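Long-range contacts in geranyl diphosphate synthase small subunit (Antirrhinum majus, PDB 3QKC), which probably partners a larger catalytic subunit in joining dimethylallyl and isopentenyl diphosphate into geranyl diphosphate, the C10 precursor of monoterpenes: residues 137-142 and 191-196; 20-25 and 36-41; 213-218 and 231-236; 155-160 and 177-182; 42-47 and 77-82. All blocks are in the same frame, centred on the assembly; numbering follows the deposited sequence.

Contact 1. Residues 137-142 and 191-196; sequences ILRAII and GAILGG
With CG anti to the backbone N (chi1 -168°) and every later torsion up to NE extended, Arg139 leaves its helix as a straight rod. Ile193 sends CG1 beside its own backbone N (chi1 -75°), so that CD1 is carried forward to meet that rod and the two side chains cross at about a right angle. The closest touch is between Arg139 CG and Ile193 CD1, 3.6 Å apart, and Ile193 CD1 also lies 3.8 Å from Arg139 NE. Farther out, Ile193 CG1 sits over one face of the guanidinium. An arginine suits this border because its methylenes can serve as apolar surface while its charged end travels on to Glu199, with which NH1 forms a salt bridge. An alanine here would probably uncover Ile193 CD1 and leave Glu199 without its partner on helix 134-148.

On the inner side the contact is wholly apolar. Ala140 CB meets Leu194 CD1 at 4.3 Å, and Ile137 CG1 crosses Leu194 CD2 obliquely at 4.0 Å. The small alanine faces the other helix directly, in keeping with local axes that approach to 9.2 Å and run almost exactly antiparallel (175°). No hydrogen bond spans the two segments.

The pair joins the middle of helix 134-148 to the C-terminal end of helix 169-195 within the all-helical fold. Helix 199-219 adds Ile202 against both Arg139 and Ile193, helix 105-126 brings Met123 onto Ile137 and Ala140, and Leu138 of the second subunit packs on Ile137.

Contact 2. Residues 20-25 and 36-41; sequences YLKKAI and PMHHLT
Ile25 O lies at the edge of the His38 ring, 1° from its plane. With CG anti to the backbone N, His38 turns its ND1 to that oxygen and donates a very short hydrogen bond, 2.5 Å from His38 ND1 to Ile25 O. At the carbonyl the donor stands above the plane of the peptide, off the lone-pair direction. Beneath this bond the Ile25 side chain spreads against the helix: CG2 touches Met37 CG at 3.8 Å and His38 CB at 3.9 Å, while CD1 reaches tip to tip toward Thr41 OG1. A branched residue fits because its two arms serve different neighbours. Thr41 CG2 lies 4.4 Å from Leu21 CD1, and the Thr41 hydroxyl is satisfied by donating to Met37 O one turn back.

The side chains of Lys22 and His38 cross at about a right angle, Lys22 NZ 4.0 Å from His38 NE2, and Lys22 also forms a cation-pi contact with Phe42. The contact holds together the two N-terminal helices, 5-24 and 34-43, at the loop that joins them. Since ND1 must carry a proton to donate, and a lysine ammonium lies near NE2, the histidine is likely to resist a second proton and remain neutral.

Contact 3. Residues 213-218 and 231-236; sequences GTVQGL and KELKEL
This is a buried, apolar meeting of two consecutive helices, 199-219 and 227-241, near the C-terminal end of the chain. Their short segments run broadly antiparallel (154°) with axes 9.7 Å apart at the closest, and Val215 and Leu233 bring their CA atoms to 7.0 Å.

Leu233 is the central residue. Its CG lies beside the backbone N, anti to the carbonyl carbon, and this points CD1 at Thr214 and Leu218, while CB faces Val215. Leu233 CD1 meets Thr214 CG2 at 3.7 Å, the two side chains crossing at about a right angle, and the same methyl lies 4.2 Å from Leu218 CD1. Nearer the backbone, Val215 CG2 rests 3.8 Å from Leu233 CB as these side chains slide past each other in opposite directions. Positions 214, 215 and 218 fall on one face of the helix, which is why they can converge on a single leucine.

Antiparallel neighbours of this kind fit the all-alpha helical bundle of isoprenoid synthases, the fold expected for this family. Helix 169-195 covers another side of this pair, Cys176 packing on Leu218 and Glu173 on Leu233.

Threonine is tolerated in this apolar setting because its hydroxyl turns back to Leu210 O, leaving the methyl to face Leu233. Toward the partly exposed border, the extended chain of Lys234 lays CE 4.2 Å from Val215 CG1 while its NZ donates to Glu257 O.

Contact 4. Residues 155-160 and 177-182; sequences EGQYHE and KKKEGT
The tight part of this contact lies at Gly156, whose CA comes within 4.8 Å of Lys178 CA and 3.7 Å of Lys178 CB. Lys179 CG lies over the same glycine, 3.9 Å from Gly156 CA. A beta carbon at this position would collide with Lys179 CG, so glycine is the residue that permits such closeness, and the local axes pass only 8.3 Å apart. Beside it Glu155 CB touches Lys178 CG at 3.9 Å. From there the bent chain of Lys178 leads away to Glu151 O, and Glu155 OE1 is held by Tyr174 OH.

The looser, more polar side begins where Lys179 bends at chi3 and passes CE 4.2 Å from Gln157 CG. The Lys179 chain crosses the extended Glu160 side chain at about a right angle, and its NZ donates to Glu160 OE1 over 2.7 Å on the syn lone pair as part of a salt bridge. Glu85 is a weaker, longer ionic partner of the same ammonium. A methionine in place of Lys179 has no ammonium for Glu160, and the carboxylate would probably be less well compensated and this end of the contact less firmly held.

Helix 169-195 opens into a wider, pi-type turn at 177-181 on this side. A glycine-mediated, roughly antiparallel crossing (145°) here joins the short helix 153-160 to a long helix of the all-alpha isoprenoid synthase fold.

Contact 5. Residues 42-47 and 77-82; sequences FAAPRT and MHVAAY
At the apolar centre Ala44 CB rests 3.7 Å from Val79 CG2, with Tyr82 CD2 beside it. A small alanine suits the place where the chain, just past helix 34-43, comes near helix 68-85. Next along, Pro45 lies across Tyr82 at about a right angle. Its CD stands over one face of the ring, 3.7 Å from the centroid and displaced toward the rim on the hydroxyl side, in a CH-pi contact that suits the polarised hydrogens beside a proline nitrogen. Tyr82 offers this face because its CG is anti to the backbone N, throwing the ring outward from the helix.

One turn earlier His78, whose CG is likewise anti to the backbone N, presents its imidazole in two ways. Thr47 CG2 sits over one face, 3.8 Å from the centroid, in a second CH-pi contact. The methyl occupies the crowded position between backbone N and carbonyl carbon, since OG1 is anti to the N (chi1 166°). Thr47 is the N-cap of helix 48-59, its OG1 accepting from Ala49 N.

At the polar edge His78 NE2 donates to Pro45 O over 2.7 Å (151° at the hydrogen), the oxygen near the ring plane but the donor well above the carbonyl plane. Arg46 turns away and pairs with Glu14.

The bond requires a proton on NE2 of His78, so either the neutral form protonated there or the cation would serve. With face and edge both engaged, the ring is probably fixed in rotation, tying the linker between helices 34-43 and 48-59 to helix 68-85.

In the fold
Along the chain contact 2 comes first, then the first halves of contacts 5, 1 and 4 in the order 42-47, 137-142, 155-160, and contact 3 last; contact 4 falls entirely between the two halves of contact 1. Contacts 2 and 5 share helix 34-43, touch, and have centres 11 Å apart. Contact 5 also touches contact 4, which in turn touches contact 3, each pair about 15 Å between centres. Contact 1 touches none of the others, but shares helix 169-195 with contact 4, their centres about 22 Å apart. Contacts 2 and 3 lie on opposite sides of the chain's centre. Contacts 1, 2 and 4 also reach the second subunit, so parts of the same helical bundle also face the dimer partner.

Contact 1. Residues 137-142 and 191-196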
# COMPACT_ATOMS: atom_id res chain seq x y z
N ILE A 137 15.73 5.51 1.37
CA ILE A 137 14.64 4.87 0.63
C ILE A 137 13.52 4.48 1.59
O ILE A 137 12.34 4.59 1.25
CB ILE A 137 15.13 3.72 -0.29
CG1 ILE A 137 15.36 4.29 -1.69
CG2 ILE A 137 14.11 2.59 -0.38
CD1 ILE A 137 16.53 3.71 -2.46
N LEU A 138 13.90 4.10 2.80
CA LEU A 138 12.94 3.86 3.86
C LEU A 138 12.20 5.15 4.20
O LEU A 138 10.98 5.13 4.38
CB LEU A 138 13.65 3.33 5.10
CG LEU A 138 13.02 2.29 6.01
CD1 LEU A 138 12.31 1.21 5.21
CD2 LEU A 138 14.12 1.68 6.89
N ARG A 139 12.93 6.26 4.29
CA ARG A 139 12.27 7.54 4.56
C ARG A 139 11.33 7.97 3.43
O ARG A 139 10.28 8.56 3.69
CB ARG A 139 13.26 8.65 4.90
CG ARG A 139 12.56 9.90 5.46
CD ARG A 139 13.54 10.89 6.05
NE ARG A 139 12.90 12.18 6.37
CZ ARG A 139 13.57 13.24 6.84
NH1 ARG A 139 14.88 13.17 7.03
NH2 ARG A 139 12.92 14.36 7.12
N ALA A 140 11.72 7.68 2.18
CA ALA A 140 10.90 7.98 1.01
C ALA A 140 9.61 7.17 1.05
O ALA A 140 8.55 7.64 0.64
CB ALA A 140 11.68 7.67 -0.29
N ILE A 141 9.71 5.95 1.57
CA ILE A 141 8.60 5.03 1.69
C ILE A 141 7.61 5.53 2.74
O ILE A 141 6.39 5.53 2.51
CB ILE A 141 9.12 3.62 1.98
CG1 ILE A 141 9.48 2.95 0.66
CG2 ILE A 141 8.11 2.79 2.79
CD1 ILE A 141 10.54 1.91 0.78
N ILE A 142 8.16 6.02 3.84
CA ILE A 142 7.38 6.68 4.87
C ILE A 142 6.55 7.81 4.28
O ILE A 142 5.34 7.90 4.56
CB ILE A 142 8.26 7.19 6.02
CG1 ILE A 142 8.79 6.00 6.82
CG2 ILE A 142 7.46 8.09 6.93
CD1 ILE A 142 10.16 6.25 7.46
N GLY A 191 11.66 13.75 -3.52
CA GLY A 191 12.71 14.35 -4.33
C GLY A 191 13.88 14.81 -3.47
O GLY A 191 15.04 14.43 -3.72
N ALA A 192 13.57 15.60 -2.45
CA ALA A 192 14.58 16.17 -1.58
C ALA A 192 15.33 15.10 -0.79
O ALA A 192 16.55 15.14 -0.69
CB ALA A 192 13.94 17.23 -0.65
N ILE A 193 14.59 14.12 -0.25
CA ILE A 193 15.19 13.05 0.53
C ILE A 193 16.16 12.27 -0.35
O ILE A 193 17.31 12.03 0.05
CB ILE A 193 14.14 12.08 1.13
CG1 ILE A 193 13.43 12.73 2.33
CG2 ILE A 193 14.79 10.77 1.58
CD1 ILE A 193 12.05 12.12 2.64
N LEU A 194 15.70 11.92 -1.54
CA LEU A 194 16.51 11.13 -2.46
C LEU A 194 17.63 11.96 -3.02
O LEU A 194 18.69 11.45 -3.36
CB LEU A 194 15.64 10.51 -3.57
CG LEU A 194 14.62 9.53 -2.94
CD1 LEU A 194 13.39 9.27 -3.84
CD2 LEU A 194 15.30 8.21 -2.53
N GLY A 195 17.41 13.27 -3.05
CA GLY A 195 18.42 14.21 -3.53
C GLY A 195 19.56 14.37 -2.53
O GLY A 195 20.60 14.92 -2.88
N GLY A 196 19.37 13.89 -1.30
CA GLY A 196 20.35 14.07 -0.23
C GLY A 196 20.27 15.51 0.22
O GLY A 196 20.86 16.40 -0.39

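Contact 2. Residues 20-25 and 36-41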
# COMPACT_ATOMS: atom_id res chain seq x y z
N TYR A 20 9.77 4.66 -17.55
CA TYR A 20 10.18 3.90 -16.39
C TYR A 20 9.07 2.93 -15.95
O TYR A 20 9.33 1.77 -15.63
CB TYR A 20 10.55 4.84 -15.24
CG TYR A 20 10.96 4.08 -14.02
CD1 TYR A 20 10.03 3.80 -13.02
CD2 TYR A 20 12.26 3.60 -13.88
CE1 TYR A 20 10.38 3.08 -11.90
CE2 TYR A 20 12.62 2.88 -12.75
CZ TYR A 20 11.67 2.63 -11.77
OH TYR A 20 12.03 1.92 -10.65
N LEU A 21 7.83 3.41 -15.95
CA LEU A 21 6.70 2.58 -15.59
C LEU A 21 6.44 1.49 -16.62
O LEU A 21 6.01 0.39 -16.27
CB LEU A 21 5.45 3.45 -15.40
CG LEU A 21 5.39 4.20 -14.06
CD1 LEU A 21 4.45 5.39 -14.15
CD2 LEU A 21 4.97 3.28 -12.94
N LYS A 22 6.71 1.78 -17.89
CA LYS A 22 6.43 0.81 -18.95
C LYS A 22 7.36 -0.41 -18.89
O LYS A 22 6.98 -1.51 -19.26
CB LYS A 22 6.44 1.47 -20.33
CG LYS A 22 5.03 1.89 -20.76
CD LYS A 22 5.04 2.97 -21.83
CE LYS A 22 3.83 2.83 -22.75
NZ LYS A 22 2.53 3.00 -22.04
N LYS A 23 8.56 -0.18 -18.39
CA LYS A 23 9.49 -1.24 -18.07
C LYS A 23 9.03 -2.14 -16.92
O LYS A 23 9.40 -3.30 -16.87
CB LYS A 23 10.87 -0.63 -17.79
CG LYS A 23 11.54 -0.07 -19.05
CD LYS A 23 12.67 0.90 -18.75
CE LYS A 23 13.42 1.27 -20.02
NZ LYS A 23 14.88 1.47 -19.76
N ALA A 24 8.18 -1.62 -16.02
CA ALA A 24 7.76 -2.37 -14.83
C ALA A 24 6.40 -3.07 -14.93
O ALA A 24 6.14 -4.04 -14.21
CB ALA A 24 7.80 -1.46 -13.61
N ILE A 25 5.53 -2.56 -15.80
CA ILE A 25 4.14 -3.02 -15.92
C ILE A 25 3.79 -3.41 -17.37
O ILE A 25 3.33 -2.56 -18.15
CB ILE A 25 3.12 -1.96 -15.44
CG1 ILE A 25 3.50 -1.39 -14.08
CG2 ILE A 25 1.70 -2.56 -15.39
CD1 ILE A 25 2.80 -0.08 -13.75
N PRO A 36 -5.49 -4.94 -16.60
CA PRO A 36 -6.09 -3.70 -16.04
C PRO A 36 -5.09 -2.77 -15.35
O PRO A 36 -5.27 -1.55 -15.37
CB PRO A 36 -7.15 -4.23 -15.05
CG PRO A 36 -6.74 -5.63 -14.75
CD PRO A 36 -6.11 -6.15 -16.04
N MET A 37 -4.02 -3.33 -14.78
CA MET A 37 -2.96 -2.47 -14.19
C MET A 37 -2.23 -1.61 -15.22
O MET A 37 -2.03 -0.42 -14.99
CB MET A 37 -1.95 -3.28 -13.36
CG MET A 37 -0.93 -2.40 -12.62
SD MET A 37 0.16 -3.28 -11.46
CE MET A 37 -0.93 -4.63 -10.96
N HIS A 38 -1.83 -2.20 -16.34
CA HIS A 38 -1.19 -1.44 -17.40
C HIS A 38 -2.16 -0.41 -17.98
O HIS A 38 -1.82 0.77 -18.14
CB HIS A 38 -0.69 -2.37 -18.50
CG HIS A 38 0.11 -1.68 -19.55
ND1 HIS A 38 1.49 -1.65 -19.53
CD2 HIS A 38 -0.26 -0.97 -20.64
CE1 HIS A 38 1.93 -0.97 -20.57
NE2 HIS A 38 0.89 -0.55 -21.26
N HIS A 39 -3.38 -0.83 -18.29
CA HIS A 39 -4.34 0.08 -18.86
C HIS A 39 -4.64 1.32 -17.97
O HIS A 39 -4.53 2.45 -18.43
CB HIS A 39 -5.63 -0.63 -19.24
CG HIS A 39 -6.62 0.27 -19.91
ND1 HIS A 39 -7.73 0.76 -19.27
CD2 HIS A 39 -6.64 0.78 -21.16
CE1 HIS A 39 -8.41 1.54 -20.10
NE2 HIS A 39 -7.77 1.57 -21.25
N LEU A 40 -5.00 1.10 -16.71
CA LEU A 40 -5.43 2.20 -15.84
C LEU A 40 -4.31 3.20 -15.58
O LEU A 40 -4.55 4.40 -15.56
CB LEU A 40 -6.03 1.67 -14.54
CG LEU A 40 -7.24 0.79 -14.81
CD1 LEU A 40 -7.92 0.38 -13.51
CD2 LEU A 40 -8.22 1.51 -15.72
N THR A 41 -3.09 2.70 -15.44
CA THR A 41 -1.91 3.52 -15.18
C THR A 41 -1.65 4.54 -16.28
O THR A 41 -1.43 5.73 -16.00
CB THR A 41 -0.67 2.62 -14.94
OG1 THR A 41 -0.95 1.71 -13.87
CG2 THR A 41 0.58 3.42 -14.61

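Contact 3. Residues 213-218 and 231-236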
# COMPACT_ATOMS: atom_id res chain seq x y z
N GLY A 213 0.25 22.00 -4.57
CA GLY A 213 -0.71 20.92 -4.70
C GLY A 213 -2.11 21.35 -4.32
O GLY A 213 -3.09 21.01 -5.01
N THR A 214 -2.22 22.10 -3.23
CA THR A 214 -3.49 22.71 -2.86
C THR A 214 -4.01 23.63 -3.98
O THR A 214 -5.19 23.58 -4.34
CB THR A 214 -3.40 23.47 -1.52
OG1 THR A 214 -2.96 22.58 -0.49
CG2 THR A 214 -4.75 24.07 -1.14
N VAL A 215 -3.13 24.46 -4.55
CA VAL A 215 -3.51 25.29 -5.71
C VAL A 215 -4.00 24.43 -6.89
O VAL A 215 -5.05 24.70 -7.46
CB VAL A 215 -2.38 26.25 -6.12
CG1 VAL A 215 -2.64 26.87 -7.52
CG2 VAL A 215 -2.21 27.34 -5.06
N GLN A 216 -3.26 23.37 -7.21
CA GLN A 216 -3.64 22.46 -8.29
C GLN A 216 -5.01 21.82 -8.02
O GLN A 216 -5.87 21.75 -8.92
CB GLN A 216 -2.55 21.40 -8.50
CG GLN A 216 -2.31 21.02 -9.96
CD GLN A 216 -1.52 22.07 -10.76
OE1 GLN A 216 -1.64 23.28 -10.54
NE2 GLN A 216 -0.72 21.60 -11.71
N GLY A 217 -5.23 21.40 -6.78
CA GLY A 217 -6.54 20.96 -6.34
C GLY A 217 -7.64 21.98 -6.56
O GLY A 217 -8.69 21.65 -7.13
N LEU A 218 -7.42 23.21 -6.10
CA LEU A 218 -8.42 24.28 -6.19
C LEU A 218 -8.81 24.63 -7.62
O LEU A 218 -10.00 24.86 -7.91
CB LEU A 218 -7.94 25.54 -5.46
CG LEU A 218 -7.96 25.53 -3.93
CD1 LEU A 218 -7.26 26.76 -3.37
CD2 LEU A 218 -9.38 25.42 -3.38
N LYS A 231 -3.72 33.18 -4.76
CA LYS A 231 -2.59 34.12 -4.70
C LYS A 231 -1.88 34.07 -3.34
O LYS A 231 -0.66 34.11 -3.26
CB LYS A 231 -3.02 35.56 -5.02
CG LYS A 231 -1.97 36.33 -5.82
CD LYS A 231 -1.95 37.83 -5.50
CE LYS A 231 -0.83 38.19 -4.52
NZ LYS A 231 0.53 37.80 -5.03
N GLU A 232 -2.67 33.96 -2.27
CA GLU A 232 -2.17 33.72 -0.92
C GLU A 232 -1.21 32.50 -0.89
O GLU A 232 -0.05 32.62 -0.45
CB GLU A 232 -3.37 33.52 0.02
CG GLU A 232 -3.12 33.65 1.51
CD GLU A 232 -4.42 33.74 2.32
OE1 GLU A 232 -5.43 34.28 1.80
OE2 GLU A 232 -4.44 33.28 3.49
N LEU A 233 -1.67 31.34 -1.38
CA LEU A 233 -0.86 30.11 -1.37
C LEU A 233 0.34 30.14 -2.32
O LEU A 233 1.42 29.64 -1.97
CB LEU A 233 -1.72 28.86 -1.63
CG LEU A 233 -2.63 28.40 -0.49
CD1 LEU A 233 -3.86 27.71 -1.03
CD2 LEU A 233 -1.92 27.50 0.52
N LYS A 234 0.17 30.74 -3.49
CA LYS A 234 1.27 30.93 -4.44
C LYS A 234 2.43 31.72 -3.83
O LYS A 234 3.60 31.42 -4.10
CB LYS A 234 0.80 31.63 -5.72
CG LYS A 234 -0.01 30.73 -6.64
CD LYS A 234 -0.11 31.32 -8.04
CE LYS A 234 -0.68 30.30 -9.00
NZ LYS A 234 -0.46 30.73 -10.41
N GLU A 235 2.10 32.72 -3.02
CA GLU A 235 3.09 33.55 -2.35
C GLU A 235 3.89 32.75 -1.33
O GLU A 235 5.10 32.90 -1.23
CB GLU A 235 2.44 34.77 -1.68
CG GLU A 235 1.93 35.80 -2.67
CD GLU A 235 1.56 37.12 -2.02
OE1 GLU A 235 2.18 38.14 -2.38
OE2 GLU A 235 0.66 37.13 -1.15
N LEU A 236 3.19 31.88 -0.59
CA LEU A 236 3.85 30.98 0.36
C LEU A 236 4.77 29.99 -0.34
O LEU A 236 5.84 29.67 0.17
CB LEU A 236 2.82 30.22 1.21
CG LEU A 236 2.01 31.01 2.23
CD1 LEU A 236 0.94 30.10 2.83
CD2 LEU A 236 2.89 31.61 3.33

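Contact 4. Residues 155-160 and 177-182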
# COMPACT_ATOMS: atom_id res chain seq x y z
N GLU A 155 -8.05 10.62 3.86
CA GLU A 155 -8.64 11.66 4.72
C GLU A 155 -9.47 12.61 3.84
O GLU A 155 -10.65 12.87 4.12
CB GLU A 155 -7.55 12.47 5.45
CG GLU A 155 -7.67 12.59 6.99
CD GLU A 155 -8.96 13.21 7.52
OE1 GLU A 155 -8.89 14.28 8.20
OE2 GLU A 155 -10.05 12.61 7.31
N GLY A 156 -8.86 13.10 2.76
CA GLY A 156 -9.53 13.97 1.79
C GLY A 156 -10.79 13.35 1.22
O GLY A 156 -11.85 13.97 1.23
N GLN A 157 -10.68 12.12 0.73
CA GLN A 157 -11.83 11.45 0.14
C GLN A 157 -12.97 11.27 1.18
O GLN A 157 -14.14 11.41 0.84
CB GLN A 157 -11.45 10.10 -0.45
CG GLN A 157 -10.38 10.13 -1.56
CD GLN A 157 -9.97 8.72 -1.95
OE1 GLN A 157 -10.15 7.79 -1.18
NE2 GLN A 157 -9.45 8.55 -3.16
N TYR A 158 -12.59 10.98 2.42
CA TYR A 158 -13.55 10.87 3.54
C TYR A 158 -14.39 12.15 3.68
O TYR A 158 -15.61 12.08 3.71
CB TYR A 158 -12.84 10.50 4.87
CG TYR A 158 -13.75 10.33 6.09
CD1 TYR A 158 -14.00 11.40 6.97
CD2 TYR A 158 -14.32 9.10 6.39
CE1 TYR A 158 -14.83 11.25 8.09
CE2 TYR A 158 -15.15 8.92 7.49
CZ TYR A 158 -15.40 10.00 8.35
OH TYR A 158 -16.21 9.81 9.44
N HIS A 159 -13.74 13.32 3.72
CA HIS A 159 -14.51 14.58 3.86
C HIS A 159 -15.17 15.04 2.57
O HIS A 159 -16.10 15.84 2.60
CB HIS A 159 -13.65 15.69 4.45
CG HIS A 159 -13.12 15.38 5.81
ND1 HIS A 159 -13.90 15.42 6.94
CD2 HIS A 159 -11.88 15.02 6.22
CE1 HIS A 159 -13.17 15.10 7.99
NE2 HIS A 159 -11.94 14.85 7.58
N GLU A 160 -14.69 14.53 1.45
CA GLU A 160 -15.24 14.83 0.13
C GLU A 160 -16.64 14.25 -0.02
O GLU A 160 -17.41 14.67 -0.89
CB GLU A 160 -14.32 14.26 -0.95
CG GLU A 160 -14.47 14.91 -2.31
CD GLU A 160 -13.46 14.41 -3.32
OE1 GLU A 160 -12.61 13.55 -2.97
OE2 GLU A 160 -13.53 14.87 -4.47
N LYS A 177 -6.18 20.32 -0.10
CA LYS A 177 -4.99 20.18 0.69
C LYS A 177 -4.67 18.73 1.01
O LYS A 177 -3.51 18.33 1.01
CB LYS A 177 -5.15 20.99 1.99
CG LYS A 177 -3.90 21.04 2.84
CD LYS A 177 -4.10 21.88 4.10
CE LYS A 177 -3.39 21.23 5.30
NZ LYS A 177 -3.58 22.05 6.55
N LYS A 178 -5.69 17.93 1.30
CA LYS A 178 -5.45 16.55 1.70
C LYS A 178 -5.17 15.63 0.51
O LYS A 178 -4.44 14.65 0.64
CB LYS A 178 -6.59 16.01 2.58
CG LYS A 178 -6.22 15.89 4.09
CD LYS A 178 -5.62 17.19 4.67
CE LYS A 178 -4.88 16.96 6.02
NZ LYS A 178 -3.50 16.38 5.87
N LYS A 179 -5.74 15.95 -0.64
CA LYS A 179 -5.56 15.12 -1.82
C LYS A 179 -4.42 15.66 -2.68
O LYS A 179 -3.29 15.21 -2.56
CB LYS A 179 -6.87 14.98 -2.59
CG LYS A 179 -7.97 14.33 -1.76
CD LYS A 179 -9.31 14.32 -2.50
CE LYS A 179 -9.24 13.51 -3.77
NZ LYS A 179 -10.45 13.73 -4.63
N GLU A 180 -4.69 16.66 -3.51
CA GLU A 180 -3.64 17.21 -4.38
C GLU A 180 -2.51 17.83 -3.57
O GLU A 180 -1.35 17.75 -3.96
CB GLU A 180 -4.22 18.21 -5.39
CG GLU A 180 -5.15 17.60 -6.46
CD GLU A 180 -6.62 17.47 -6.01
OE1 GLU A 180 -6.90 17.64 -4.80
OE2 GLU A 180 -7.49 17.19 -6.87
N GLY A 181 -2.85 18.44 -2.43
CA GLY A 181 -1.85 19.04 -1.57
C GLY A 181 -0.85 18.04 -1.04
O GLY A 181 0.37 18.22 -1.19
N THR A 182 -1.35 16.97 -0.42
CA THR A 182 -0.46 15.99 0.20
C THR A 182 0.33 15.24 -0.87
O THR A 182 1.51 14.92 -0.65
CB THR A 182 -1.23 15.03 1.14
OG1 THR A 182 -1.99 15.80 2.07
CG2 THR A 182 -0.26 14.15 1.93

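Contact 5. Residues 42-47 and 77-82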
# COMPACT_ATOMS: atom_id res chain seq x y z
N PHE A 42 -1.69 4.10 -17.53
CA PHE A 42 -1.40 4.97 -18.67
C PHE A 42 -2.62 5.65 -19.30
O PHE A 42 -2.46 6.53 -20.15
CB PHE A 42 -0.59 4.22 -19.73
CG PHE A 42 0.63 3.55 -19.16
CD1 PHE A 42 0.60 2.22 -18.79
CD2 PHE A 42 1.79 4.27 -18.96
CE1 PHE A 42 1.71 1.60 -18.23
CE2 PHE A 42 2.92 3.66 -18.40
CZ PHE A 42 2.88 2.33 -18.04
N ALA A 43 -3.82 5.26 -18.90
CA ALA A 43 -5.03 5.99 -19.33
C ALA A 43 -5.35 7.13 -18.36
O ALA A 43 -6.08 8.06 -18.71
CB ALA A 43 -6.23 5.05 -19.44
N ALA A 44 -4.84 7.06 -17.14
CA ALA A 44 -5.22 8.03 -16.12
C ALA A 44 -4.63 9.41 -16.41
O ALA A 44 -3.52 9.50 -16.94
CB ALA A 44 -4.76 7.55 -14.78
N PRO A 45 -5.36 10.50 -16.06
CA PRO A 45 -4.74 11.83 -16.14
C PRO A 45 -3.46 11.86 -15.30
O PRO A 45 -3.37 11.18 -14.28
CB PRO A 45 -5.80 12.76 -15.53
CG PRO A 45 -7.10 12.00 -15.65
CD PRO A 45 -6.73 10.55 -15.51
N ARG A 46 -2.46 12.60 -15.76
CA ARG A 46 -1.20 12.69 -15.02
C ARG A 46 -1.40 13.67 -13.85
O ARG A 46 -2.38 14.40 -13.82
CB ARG A 46 -0.05 13.11 -15.96
CG ARG A 46 -0.04 14.57 -16.39
CD ARG A 46 0.20 14.70 -17.91
NE ARG A 46 0.48 16.06 -18.40
CZ ARG A 46 -0.27 17.14 -18.19
NH1 ARG A 46 -1.37 17.07 -17.44
NH2 ARG A 46 0.11 18.31 -18.71
N THR A 47 -0.50 13.63 -12.87
CA THR A 47 -0.48 14.67 -11.86
C THR A 47 0.88 15.31 -11.87
O THR A 47 1.89 14.61 -11.99
CB THR A 47 -0.78 14.17 -10.43
OG1 THR A 47 -0.40 15.19 -9.50
CG2 THR A 47 0.00 12.87 -10.10
N MET A 77 0.16 6.13 -6.83
CA MET A 77 -0.76 6.41 -5.71
C MET A 77 -1.94 7.17 -6.26
O MET A 77 -3.08 6.87 -5.93
CB MET A 77 -0.11 7.22 -4.57
CG MET A 77 1.01 6.53 -3.81
SD MET A 77 0.64 4.90 -3.13
CE MET A 77 1.46 3.91 -4.41
N HIS A 78 -1.63 8.16 -7.09
CA HIS A 78 -2.62 9.00 -7.75
C HIS A 78 -3.58 8.18 -8.61
O HIS A 78 -4.80 8.42 -8.58
CB HIS A 78 -1.93 10.08 -8.58
CG HIS A 78 -2.77 10.66 -9.70
ND1 HIS A 78 -3.75 11.60 -9.49
CD2 HIS A 78 -2.70 10.48 -11.04
CE1 HIS A 78 -4.29 11.95 -10.64
NE2 HIS A 78 -3.66 11.29 -11.61
N VAL A 79 -3.02 7.25 -9.39
CA VAL A 79 -3.82 6.34 -10.21
C VAL A 79 -4.71 5.47 -9.34
O VAL A 79 -5.89 5.27 -9.66
CB VAL A 79 -2.94 5.42 -11.13
CG1 VAL A 79 -3.76 4.25 -11.70
CG2 VAL A 79 -2.33 6.23 -12.26
N ALA A 80 -4.16 4.96 -8.24
CA ALA A 80 -4.98 4.15 -7.35
C ALA A 80 -6.17 4.96 -6.78
O ALA A 80 -7.32 4.50 -6.82
CB ALA A 80 -4.16 3.49 -6.25
N ALA A 81 -5.90 6.16 -6.26
CA ALA A 81 -6.94 7.08 -5.79
C ALA A 81 -7.99 7.41 -6.88
O ALA A 81 -9.20 7.30 -6.65
CB ALA A 81 -6.29 8.37 -5.29
N TYR A 82 -7.50 7.80 -8.07
CA TYR A 82 -8.37 8.16 -9.19
C TYR A 82 -9.31 7.01 -9.56
O TYR A 82 -10.51 7.21 -9.72
CB TYR A 82 -7.51 8.57 -10.40
CG TYR A 82 -8.27 9.04 -11.63
CD1 TYR A 82 -8.76 10.35 -11.72
CD2 TYR A 82 -8.50 8.17 -12.69
CE1 TYR A 82 -9.45 10.78 -12.84
CE2 TYR A 82 -9.21 8.59 -13.82
CZ TYR A 82 -9.67 9.90 -13.88
OH TYR A 82 -10.36 10.31 -14.99